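PDB 2J2M: catalase from Exiguobacterium oxidotolerans, which catalyses the breakdown of hydrogen peroxide to water and oxygen with a bound haem, its main channel probably selecting substrates by size. Local coordinates for residues Phe113-Tyr118 with Leu215-Lys220; Pro89-Phe94 with Lys301-Tyr306; Phe60-Val65 with Gln248-Gly253. All coordinates share one frame; numbering follows the deposited sequence.

How the interactions relate
All three contacts belong to the antiparallel sheet of the catalase fold, and all are buried; what changes from one to the next is the chemistry. Interaction 1 lies nearest the centre of the chain and is wholly apolar and aromatic, its strands meeting through side chains alone. Interaction 2 combines a small apolar contact with a water bridge, and reaches both a haem propionate and other subunits. Interaction 3 sets a helix against the sheet through aliphatic and aromatic groups. Strand 87-95 unites them: its backbone bonds to strand 112-119 of interaction 1 (Arg93 N to Ser114 O, 2.8 Å) and to strand 59-68 of interaction 3 (Phe60 N to Phe94 O, 2.7 Å).

Interaction 1: Phe113-Tyr118 with Leu215-Lys220; sequences FSVKFY and LRWVPK. With HEM (protoporphyrin IX containing Fe), chain E.
Trp217 lies against Phe113 inside the antiparallel beta-barrel of the haem catalases, an example of how two strands that are not neighbours in a sheet can be joined by side chains alone. Their axes stay 10.5 Å apart and run at 106° to each other, so the rings must fill the distance. Phe113 and the five-membered ring of Trp217 form an offset stack, centroids 4.2 Å apart and planes at 18°. The rim of the phenyl does the touching, with Phe113 CZ 3.4 Å from Trp217 CG; turning CG of Phe113 anti to its own nitrogen (chi1 -167°) carries the ring there. At the far end of the indole, Phe117 CZ meets Trp217 CZ2 at 4.0 Å, edge to edge, each atom close to the plane of the other ring. Phe126 adds an edge-to-face contact with the indole, and Trp258 does so with Phe113. With an alanine here instead of Trp217, Phe113 would probably lose its stacking partner and a gap would open between it and Phe117. Alternation along the strand sends Ser114 the other way, to the haem, where Ser114 OG lies 3.3 Å from HEM CBA.

Interaction 2: Pro89-Phe94 with Lys301-Tyr306; sequences PVFARF and KNVDNY. With HEM (protoporphyrin IX containing Fe), chain E.
A single water joins Arg93 to Tyr306, accepting a hydrogen bond from Arg93 NH2 at 2.6 Å and donating one to Tyr306 OH at 2.7 Å. It shows how a solvent molecule can complete a contact whose own polar atoms, Arg93 NH2 and Tyr306 OH, stay 4.5 Å apart. The water sits at the edge of the guanidinium, in its plane. Another part of the same group serves the haem pocket: Arg93 NH1 donates to propionate oxygen O2A of HEM at 3.1 Å, with an angle of 155° at the hydrogen. Three near-straight torsions, beginning with chi1 at -179°, extend the arginine from its strand to this point. His56 O also accepts from Arg93 NH1, and Gly59 O is bonded to Tyr306 OH, which leaves the guanidinium and the phenol little freedom to turn. Farther along the strand the contact is apolar, with Val303 CG1 against the edge of the Phe91 ring, 3.6 Å from Phe91 CE1. Val303 O accepts a bond from Arg154 of a second subunit. Together with Arg53 and Arg346, which also bond the haem, Arg93 is likely to offset the negative charge of the propionates, while its water extends the polar network toward the subunit interface.

Interaction 3: Phe60-Val65 with Gln248-Gly253; sequences FGAHGV and QAIENG
Ala62 and Ile250 mark the closest backbone approach, with CA atoms 8.7 Å apart, where the last turn of helix 241-251 packs on strand 59-68 of the catalase beta-barrel. The case illustrates helix-on-sheet packing in which one branched side chain bridges the gap between the backbones. Ile250 is that residue, and its CD1 methyl does the touching. CG1 leaves the helix anti to the carbonyl carbon (chi1 -67°) and the chain then runs on extended, placing CD1 3.6 Å from Ala62 CB. The same methyl comes up to the edge of the Phe60 ring, near its plane, 4.2 Å from Phe60 CZ. Ala62 is short enough to let it in, while the ring of Phe60 stands beside it and packs along the helix on Ser243, Thr246 and Phe247. Pro256 and Asn302 also touch Ile250. Just beyond the contact the helix ends in a Schellman motif: Gly253 takes a positive phi of 80°, and Gly253 N turns back to bond Ile250 O at 3.2 Å. A polar tie supplements the methyl contact, for Glu251 OE2 accepts a hydrogen bond from Asn302 ND2, in segment 301-306.

Interaction 1: Phe113-Tyr118 with Leu215-Lys220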
loop_
_atom_site.group_PDB
_atom_site.type_symbol
_atom_site.label_atom_id
_atom_site.label_comp_id
_atom_site.label_asym_id
_atom_site.label_seq_id
_atom_site.Cartn_x
_atom_site.Cartn_y
_atom_site.Cartn_z
ATOM N N PHE A 113 20.079 18.151 8.245
ATOM C CA PHE A 113 21.069 17.661 9.205
ATOM C C PHE A 113 20.345 16.809 10.286
ATOM O O PHE A 113 19.837 17.324 11.283
ATOM C CB PHE A 113 21.799 18.877 9.827
ATOM C CG PHE A 113 23.055 18.531 10.606
ATOM C CD1 PHE A 113 23.037 17.582 11.615
ATOM C CD2 PHE A 113 24.256 19.202 10.337
ATOM C CE1 PHE A 113 24.197 17.285 12.333
ATOM C CE2 PHE A 113 25.416 18.922 11.041
ATOM C CZ PHE A 113 25.381 17.955 12.045
ATOM N N SER A 114 20.276 15.505 10.059
ATOM C CA SER A 114 19.481 14.619 10.902
ATOM C C SER A 114 20.374 13.595 11.625
ATOM O O SER A 114 21.223 12.938 11.004
ATOM C CB SER A 114 18.395 13.889 10.067
ATOM O OG SER A 114 17.475 14.794 9.471
ATOM N N VAL A 115 20.151 13.449 12.928
ATOM C CA VAL A 115 20.916 12.517 13.770
ATOM C C VAL A 115 19.997 11.735 14.726
ATOM O O VAL A 115 19.318 12.321 15.575
ATOM C CB VAL A 115 22.048 13.231 14.553
ATOM C CG1 VAL A 115 22.811 12.235 15.441
ATOM C CG2 VAL A 115 23.006 13.892 13.592
ATOM N N LYS A 116 19.980 10.412 14.544
ATOM C CA LYS A 116 19.261 9.469 15.413
ATOM C C LYS A 116 20.228 8.934 16.471
ATOM O O LYS A 116 21.282 8.357 16.132
ATOM C CB LYS A 116 18.690 8.290 14.589
ATOM C CG LYS A 116 17.874 7.247 15.395
ATOM C CD LYS A 116 17.232 6.130 14.520
ATOM C CE LYS A 116 16.123 6.637 13.601
ATOM N NZ LYS A 116 15.108 7.454 14.326
ATOM N N PHE A 117 19.865 9.142 17.739
ATOM C CA PHE A 117 20.677 8.734 18.897
ATOM C C PHE A 117 19.997 7.541 19.491
ATOM O O PHE A 117 18.859 7.643 19.928
ATOM C CB PHE A 117 20.724 9.820 19.981
ATOM C CG PHE A 117 21.457 11.065 19.580
ATOM C CD1 PHE A 117 20.937 11.922 18.605
ATOM C CD2 PHE A 117 22.653 11.411 20.215
ATOM C CE1 PHE A 117 21.626 13.117 18.266
ATOM C CE2 PHE A 117 23.338 12.570 19.885
ATOM C CZ PHE A 117 22.828 13.423 18.897
ATOM N N TYR A 118 20.689 6.408 19.503
ATOM C CA TYR A 118 20.132 5.186 20.045
ATOM C C TYR A 118 20.547 5.125 21.477
ATOM O O TYR A 118 21.562 4.550 21.807
ATOM C CB TYR A 118 20.641 3.975 19.288
ATOM C CG TYR A 118 20.382 3.995 17.785
ATOM C CD1 TYR A 118 21.298 4.586 16.906
ATOM C CD2 TYR A 118 19.242 3.391 17.238
ATOM C CE1 TYR A 118 21.085 4.586 15.516
ATOM C CE2 TYR A 118 19.036 3.353 15.865
ATOM C CZ TYR A 118 19.953 3.966 15.007
ATOM O OH TYR A 118 19.749 3.950 13.633
ATOM N N LEU A 215 19.867 24.044 19.675
ATOM C CA LEU A 215 20.968 23.117 19.464
ATOM C C LEU A 215 21.768 23.533 18.257
ATOM O O LEU A 215 21.205 23.994 17.272
ATOM C CB LEU A 215 20.447 21.700 19.300
ATOM C CG LEU A 215 20.552 20.655 20.420
ATOM C CD1 LEU A 215 21.200 21.115 21.741
ATOM C CD2 LEU A 215 19.198 19.959 20.663
ATOM N N ARG A 216 23.073 23.303 18.328
ATOM C CA ARG A 216 24.048 23.897 17.428
ATOM C C ARG A 216 25.164 22.889 17.084
ATOM O O ARG A 216 25.862 22.411 17.982
ATOM C CB ARG A 216 24.663 25.122 18.139
ATOM C CG ARG A 216 24.368 26.489 17.515
ATOM C CD ARG A 216 22.964 27.064 17.715
ATOM N NE ARG A 216 22.724 27.774 16.469
ATOM C CZ ARG A 216 22.259 29.002 16.289
ATOM N NH1 ARG A 216 21.812 29.753 17.275
ATOM N NH2 ARG A 216 22.179 29.440 15.055
ATOM N N TRP A 217 25.310 22.540 15.806
ATOM C CA TRP A 217 26.461 21.732 15.357
ATOM C C TRP A 217 27.497 22.572 14.609
ATOM O O TRP A 217 27.141 23.356 13.726
ATOM C CB TRP A 217 26.032 20.582 14.447
ATOM C CG TRP A 217 25.097 19.569 15.042
ATOM C CD1 TRP A 217 23.727 19.558 14.939
ATOM C CD2 TRP A 217 25.452 18.392 15.786
ATOM N NE1 TRP A 217 23.222 18.459 15.568
ATOM C CE2 TRP A 217 24.251 17.719 16.091
ATOM C CE3 TRP A 217 26.664 17.834 16.206
ATOM C CZ2 TRP A 217 24.222 16.519 16.824
ATOM C CZ3 TRP A 217 26.640 16.627 16.943
ATOM C CH2 TRP A 217 25.426 15.988 17.232
ATOM N N VAL A 218 28.774 22.397 14.966
ATOM C CA VAL A 218 29.880 23.196 14.426
ATOM C C VAL A 218 30.888 22.218 13.834
ATOM O O VAL A 218 31.412 21.391 14.560
ATOM C CB VAL A 218 30.564 24.104 15.538
ATOM C CG1 VAL A 218 31.740 24.953 14.951
ATOM C CG2 VAL A 218 29.526 25.045 16.268
ATOM N N PRO A 219 31.155 22.289 12.504
ATOM C CA PRO A 219 31.986 21.257 11.890
ATOM C C PRO A 219 33.465 21.463 12.137
ATOM O O PRO A 219 33.954 22.589 12.022
ATOM C CB PRO A 219 31.687 21.410 10.403
ATOM C CG PRO A 219 31.371 22.857 10.226
ATOM C CD PRO A 219 30.703 23.293 11.515
ATOM N N LYS A 220 34.184 20.388 12.439
ATOM C CA LYS A 220 35.635 20.503 12.614
ATOM C C LYS A 220 36.353 20.906 11.299
ATOM O O LYS A 220 37.384 21.577 11.343
ATOM C CB LYS A 220 36.221 19.230 13.264
ATOM C CG LYS A 220 37.510 18.688 12.617
ATOM C CD LYS A 220 38.589 18.343 13.664
ATOM C CE LYS A 220 39.446 17.151 13.221
ATOM N NZ LYS A 220 40.266 17.459 11.996
HETATM C CHA HEM E . 11.936 15.958 6.023
HETATM C CHB HEM E . 14.202 19.678 8.227
HETATM C CHC HEM E . 9.971 21.970 8.577
HETATM C CHD HEM E . 7.643 18.039 7.033
HETATM C C1A HEM E . 12.920 16.737 6.626
HETATM C C2A HEM E . 14.327 16.392 6.817
HETATM C C3A HEM E . 14.950 17.428 7.428
HETATM C C4A HEM E . 13.968 18.459 7.637
HETATM C CMA HEM E . 16.435 17.546 7.849
HETATM C CAA HEM E . 14.961 15.053 6.359
HETATM C CBA HEM E . 14.960 13.978 7.450
HETATM C CGA HEM E . 15.662 12.772 6.867
HETATM O O1A HEM E . 15.004 11.723 6.634
HETATM O O2A HEM E . 16.892 12.871 6.608
HETATM C C1B HEM E . 13.254 20.602 8.577
HETATM C C2B HEM E . 13.445 21.763 9.431
HETATM C C3B HEM E . 12.266 22.380 9.507
HETATM C C4B HEM E . 11.306 21.642 8.724
HETATM C CMB HEM E . 14.754 22.181 10.159
HETATM C CAB HEM E . 11.918 23.634 10.327
HETATM C CBB HEM E . 12.737 24.679 10.389
HETATM C C1C HEM E . 8.949 21.105 8.289
HETATM C C2C HEM E . 7.533 21.320 8.510
HETATM C C3C HEM E . 6.906 20.206 8.082
HETATM C C4C HEM E . 7.900 19.274 7.575
HETATM C CMC HEM E . 6.871 22.574 9.156
HETATM C CAC HEM E . 5.386 19.918 8.066
HETATM C CBC HEM E . 4.725 19.581 9.179
HETATM C C1D HEM E . 8.550 17.108 6.579
HETATM C C2D HEM E . 8.201 15.823 6.006
HETATM C C3D HEM E . 9.546 15.165 5.701
HETATM C C4D HEM E . 10.568 16.120 6.116
HETATM C CMD HEM E . 6.765 15.232 5.805
HETATM C CAD HEM E . 9.785 13.771 5.092
HETATM C CBD HEM E . 10.214 12.845 6.231
HETATM C CGD HEM E . 10.172 11.381 5.835
HETATM O O1D HEM E . 9.626 10.994 4.749
HETATM O O2D HEM E . 10.683 10.576 6.642
HETATM N NA HEM E . 12.752 18.007 7.150
HETATM N NB HEM E . 11.941 20.560 8.158
HETATM N NC HEM E . 9.131 19.853 7.727
HETATM N ND HEM E . 9.930 17.233 6.631
HETATM FE FE HEM E . 10.903 18.770 7.679
#

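Interaction 2: Pro89-Phe94 with Lys301-Tyr306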
loop_
_atom_site.group_PDB
_atom_site.type_symbol
_atom_site.label_atom_id
_atom_site.label_comp_id
_atom_site.label_asym_id
_atom_site.label_seq_id
_atom_site.Cartn_x
_atom_site.Cartn_y
_atom_site.Cartn_z
ATOM N N PRO A 89 25.632 5.348 20.138
ATOM C CA PRO A 89 25.648 5.123 18.688
ATOM C C PRO A 89 24.666 6.120 18.058
ATOM O O PRO A 89 23.614 6.397 18.650
ATOM C CB PRO A 89 25.140 3.678 18.526
ATOM C CG PRO A 89 25.104 3.076 19.939
ATOM C CD PRO A 89 25.098 4.211 20.908
ATOM N N VAL A 90 25.052 6.680 16.911
ATOM C CA VAL A 90 24.196 7.524 16.096
ATOM C C VAL A 90 24.208 7.062 14.629
ATOM O O VAL A 90 25.188 6.467 14.132
ATOM C CB VAL A 90 24.594 9.044 16.142
ATOM C CG1 VAL A 90 24.493 9.615 17.555
ATOM C CG2 VAL A 90 25.985 9.282 15.565
ATOM N N PHE A 91 23.092 7.334 13.955
ATOM C CA PHE A 91 23.038 7.275 12.495
ATOM C C PHE A 91 22.627 8.671 12.002
ATOM O O PHE A 91 21.716 9.282 12.541
ATOM C CB PHE A 91 22.082 6.169 12.008
ATOM C CG PHE A 91 22.048 6.014 10.498
ATOM C CD1 PHE A 91 23.097 5.391 9.820
ATOM C CD2 PHE A 91 20.980 6.497 9.759
ATOM C CE1 PHE A 91 23.076 5.248 8.456
ATOM C CE2 PHE A 91 20.951 6.349 8.360
ATOM C CZ PHE A 91 22.009 5.729 7.711
ATOM N N ALA A 92 23.348 9.189 11.022
ATOM C CA ALA A 92 23.091 10.534 10.525
ATOM C C ALA A 92 22.700 10.524 9.059
ATOM O O ALA A 92 23.106 9.630 8.315
ATOM C CB ALA A 92 24.305 11.427 10.748
ATOM N N ARG A 93 21.897 11.501 8.660
ATOM C CA ARG A 93 21.501 11.672 7.261
ATOM C C ARG A 93 21.494 13.161 6.943
ATOM O O ARG A 93 20.866 13.947 7.647
ATOM C CB ARG A 93 20.118 11.044 6.944
ATOM C CG ARG A 93 19.692 11.195 5.462
ATOM C CD ARG A 93 18.455 10.363 5.073
ATOM N NE ARG A 93 18.144 10.337 3.621
ATOM C CZ ARG A 93 17.526 11.316 2.936
ATOM N NH1 ARG A 93 17.184 12.459 3.552
ATOM N NH2 ARG A 93 17.263 11.166 1.629
ATOM N N PHE A 94 22.200 13.518 5.883
ATOM C CA PHE A 94 22.276 14.875 5.391
ATOM C C PHE A 94 21.591 14.867 4.046
ATOM O O PHE A 94 21.532 13.840 3.394
ATOM C CB PHE A 94 23.745 15.303 5.271
ATOM C CG PHE A 94 24.519 15.160 6.564
ATOM C CD1 PHE A 94 25.529 14.206 6.683
ATOM C CD2 PHE A 94 24.198 15.949 7.685
ATOM C CE1 PHE A 94 26.229 14.067 7.890
ATOM C CE2 PHE A 94 24.894 15.821 8.873
ATOM C CZ PHE A 94 25.906 14.881 8.983
ATOM N N LYS A 301 31.748 5.168 9.967
ATOM C CA LYS A 301 31.408 3.977 9.241
ATOM C C LYS A 301 30.353 4.266 8.196
ATOM O O LYS A 301 29.257 4.713 8.508
ATOM C CB LYS A 301 30.898 2.910 10.217
ATOM C CG LYS A 301 30.579 1.608 9.572
ATOM C CD LYS A 301 30.611 0.488 10.586
ATOM C CE LYS A 301 29.723 -0.676 10.120
ATOM N NZ LYS A 301 30.289 -1.267 8.887
ATOM N N ASN A 302 30.669 3.978 6.946
ATOM C CA ASN A 302 29.672 4.086 5.909
ATOM C C ASN A 302 28.556 3.055 6.091
ATOM O O ASN A 302 28.712 2.077 6.819
ATOM C CB ASN A 302 30.331 3.983 4.530
ATOM C CG ASN A 302 30.883 5.322 4.049
ATOM O OD1 ASN A 302 30.177 6.352 4.043
ATOM N ND2 ASN A 302 32.151 5.313 3.613
ATOM N N VAL A 303 27.420 3.277 5.440
ATOM C CA VAL A 303 26.390 2.233 5.394
ATOM C C VAL A 303 26.919 0.958 4.713
ATOM O O VAL A 303 27.833 1.018 3.873
ATOM C CB VAL A 303 25.095 2.724 4.686
ATOM C CG1 VAL A 303 24.500 3.973 5.419
ATOM C CG2 VAL A 303 25.346 2.987 3.206
ATOM N N ASP A 304 26.356 -0.180 5.098
ATOM C CA ASP A 304 26.493 -1.428 4.333
ATOM C C ASP A 304 25.555 -1.440 3.132
ATOM O O ASP A 304 25.889 -1.977 2.081
ATOM C CB ASP A 304 26.176 -2.627 5.234
ATOM C CG ASP A 304 27.279 -2.894 6.256
ATOM O OD1 ASP A 304 28.453 -2.479 6.025
ATOM O OD2 ASP A 304 26.977 -3.544 7.274
ATOM N N ASN A 305 24.373 -0.845 3.286
ATOM C CA ASN A 305 23.383 -0.845 2.226
ATOM C C ASN A 305 22.538 0.425 2.297
ATOM O O ASN A 305 21.933 0.748 3.347
ATOM C CB ASN A 305 22.492 -2.091 2.354
ATOM C CG ASN A 305 21.424 -2.149 1.309
ATOM O OD1 ASN A 305 20.259 -1.855 1.579
ATOM N ND2 ASN A 305 21.805 -2.525 0.097
ATOM N N TYR A 306 22.489 1.143 1.182
ATOM C CA TYR A 306 21.877 2.473 1.172
ATOM C C TYR A 306 20.358 2.383 1.391
ATOM O O TYR A 306 19.805 3.058 2.246
ATOM C CB TYR A 306 22.226 3.215 -0.133
ATOM C CG TYR A 306 21.697 4.642 -0.206
ATOM C CD1 TYR A 306 22.549 5.746 0.024
ATOM C CD2 TYR A 306 20.350 4.898 -0.525
ATOM C CE1 TYR A 306 22.083 7.047 -0.065
ATOM C CE2 TYR A 306 19.875 6.197 -0.609
ATOM C CZ TYR A 306 20.745 7.264 -0.388
ATOM O OH TYR A 306 20.249 8.541 -0.457
HETATM C CHA HEM E . 11.936 15.958 6.023
HETATM C CHB HEM E . 14.202 19.678 8.227
HETATM C CHC HEM E . 9.971 21.970 8.577
HETATM C CHD HEM E . 7.643 18.039 7.033
HETATM C C1A HEM E . 12.920 16.737 6.626
HETATM C C2A HEM E . 14.327 16.392 6.817
HETATM C C3A HEM E . 14.950 17.428 7.428
HETATM C C4A HEM E . 13.968 18.459 7.637
HETATM C CMA HEM E . 16.435 17.546 7.849
HETATM C CAA HEM E . 14.961 15.053 6.359
HETATM C CBA HEM E . 14.960 13.978 7.450
HETATM C CGA HEM E . 15.662 12.772 6.867
HETATM O O1A HEM E . 15.004 11.723 6.634
HETATM O O2A HEM E . 16.892 12.871 6.608
HETATM C C1B HEM E . 13.254 20.602 8.577
HETATM C C2B HEM E . 13.445 21.763 9.431
HETATM C C3B HEM E . 12.266 22.380 9.507
HETATM C C4B HEM E . 11.306 21.642 8.724
HETATM C CMB HEM E . 14.754 22.181 10.159
HETATM C CAB HEM E . 11.918 23.634 10.327
HETATM C CBB HEM E . 12.737 24.679 10.389
HETATM C C1C HEM E . 8.949 21.105 8.289
HETATM C C2C HEM E . 7.533 21.320 8.510
HETATM C C3C HEM E . 6.906 20.206 8.082
HETATM C C4C HEM E . 7.900 19.274 7.575
HETATM C CMC HEM E . 6.871 22.574 9.156
HETATM C CAC HEM E . 5.386 19.918 8.066
HETATM C CBC HEM E . 4.725 19.581 9.179
HETATM C C1D HEM E . 8.550 17.108 6.579
HETATM C C2D HEM E . 8.201 15.823 6.006
HETATM C C3D HEM E . 9.546 15.165 5.701
HETATM C C4D HEM E . 10.568 16.120 6.116
HETATM C CMD HEM E . 6.765 15.232 5.805
HETATM C CAD HEM E . 9.785 13.771 5.092
HETATM C CBD HEM E . 10.214 12.845 6.231
HETATM C CGD HEM E . 10.172 11.381 5.835
HETATM O O1D HEM E . 9.626 10.994 4.749
HETATM O O2D HEM E . 10.683 10.576 6.642
HETATM N NA HEM E . 12.752 18.007 7.150
HETATM N NB HEM E . 11.941 20.560 8.158
HETATM N NC HEM E . 9.131 19.853 7.727
HETATM N ND HEM E . 9.930 17.233 6.631
HETATM FE FE HEM E . 10.903 18.770 7.679
HETATM O O HOH W 1 17.955 8.713 0.922
#

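Interaction 3: Phe60-Val65 with Gln248-Gly253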
loop_
_atom_site.group_PDB
_atom_site.type_symbol
_atom_site.label_atom_id
_atom_site.label_comp_id
_atom_site.label_asym_id
_atom_site.label_seq_id
_atom_site.Cartn_x
_atom_site.Cartn_y
_atom_site.Cartn_z
ATOM N N PHE A 60 22.303 11.577 2.091
ATOM C CA PHE A 60 23.451 10.738 2.388
ATOM C C PHE A 60 23.499 10.425 3.875
ATOM O O PHE A 60 23.465 11.338 4.707
ATOM C CB PHE A 60 24.778 11.424 1.976
ATOM C CG PHE A 60 26.020 10.697 2.492
ATOM C CD1 PHE A 60 26.586 9.651 1.758
ATOM C CD2 PHE A 60 26.584 11.034 3.743
ATOM C CE1 PHE A 60 27.713 8.963 2.226
ATOM C CE2 PHE A 60 27.702 10.347 4.245
ATOM C CZ PHE A 60 28.272 9.296 3.484
ATOM N N GLY A 61 23.619 9.143 4.200
ATOM C CA GLY A 61 23.636 8.697 5.584
ATOM C C GLY A 61 24.865 7.914 5.987
ATOM O O GLY A 61 25.436 7.153 5.179
ATOM N N ALA A 62 25.274 8.112 7.245
ATOM C CA ALA A 62 26.397 7.350 7.822
ATOM C C ALA A 62 26.236 7.088 9.299
ATOM O O ALA A 62 25.486 7.793 9.989
ATOM C CB ALA A 62 27.727 8.033 7.550
ATOM N N HIS A 63 26.924 6.052 9.766
ATOM C CA HIS A 63 26.970 5.676 11.173
ATOM C C HIS A 63 28.135 6.335 11.884
ATOM O O HIS A 63 29.177 6.609 11.279
ATOM C CB HIS A 63 27.184 4.179 11.320
ATOM C CG HIS A 63 26.048 3.359 10.824
ATOM N ND1 HIS A 63 24.961 3.056 11.607
ATOM C CD2 HIS A 63 25.829 2.779 9.625
ATOM C CE1 HIS A 63 24.117 2.314 10.915
ATOM N NE2 HIS A 63 24.620 2.134 9.706
ATOM N N GLY A 64 27.950 6.570 13.177
ATOM C CA GLY A 64 29.029 6.993 14.044
ATOM C C GLY A 64 28.657 6.919 15.516
ATOM O O GLY A 64 27.787 6.133 15.936
ATOM N N VAL A 65 29.299 7.777 16.295
ATOM C CA VAL A 65 29.173 7.739 17.734
ATOM C C VAL A 65 29.053 9.191 18.210
ATOM O O VAL A 65 29.661 10.079 17.620
ATOM C CB VAL A 65 30.390 6.944 18.372
ATOM C CG1 VAL A 65 31.720 7.635 18.071
ATOM C CG2 VAL A 65 30.226 6.737 19.860
ATOM N N GLN A 248 33.798 9.158 0.555
ATOM C CA GLN A 248 35.246 8.950 0.434
ATOM C C GLN A 248 36.022 9.318 1.714
ATOM O O GLN A 248 36.894 8.568 2.149
ATOM C CB GLN A 248 35.812 9.718 -0.779
ATOM C CG GLN A 248 35.425 9.130 -2.153
ATOM C CD GLN A 248 35.582 7.609 -2.204
ATOM O OE1 GLN A 248 34.602 6.874 -2.448
ATOM N NE2 GLN A 248 36.804 7.126 -1.952
ATOM N N ALA A 249 35.696 10.467 2.304
ATOM C CA ALA A 249 36.287 10.905 3.567
ATOM C C ALA A 249 36.162 9.867 4.677
ATOM O O ALA A 249 37.104 9.651 5.422
ATOM C CB ALA A 249 35.676 12.227 4.013
ATOM N N ILE A 250 35.000 9.236 4.806
ATOM C CA ILE A 250 34.821 8.204 5.842
ATOM C C ILE A 250 35.601 6.931 5.485
ATOM O O ILE A 250 36.219 6.299 6.354
ATOM C CB ILE A 250 33.326 7.873 6.098
ATOM C CG1 ILE A 250 32.614 9.071 6.737
ATOM C CG2 ILE A 250 33.196 6.666 7.013
ATOM C CD1 ILE A 250 31.099 9.055 6.614
ATOM N N GLU A 251 35.579 6.581 4.199
ATOM C CA GLU A 251 36.239 5.383 3.703
ATOM C C GLU A 251 37.758 5.514 3.817
ATOM O O GLU A 251 38.449 4.518 4.033
ATOM C CB GLU A 251 35.811 5.094 2.245
ATOM C CG GLU A 251 35.706 3.601 1.894
ATOM C CD GLU A 251 34.957 2.756 2.951
ATOM O OE1 GLU A 251 35.392 1.599 3.183
ATOM O OE2 GLU A 251 33.949 3.229 3.547
ATOM N N ASN A 252 38.253 6.743 3.664
ATOM C CA ASN A 252 39.683 7.066 3.780
ATOM C C ASN A 252 40.160 7.297 5.229
ATOM O O ASN A 252 41.357 7.494 5.473
ATOM C CB ASN A 252 40.010 8.323 2.958
ATOM C CG ASN A 252 39.893 8.105 1.454
ATOM O OD1 ASN A 252 39.905 6.968 0.955
ATOM N ND2 ASN A 252 39.793 9.205 0.721
ATOM N N GLY A 253 39.223 7.304 6.179
ATOM C CA GLY A 253 39.550 7.510 7.589
ATOM C C GLY A 253 39.764 8.968 7.955
ATOM O O GLY A 253 40.386 9.265 8.963
#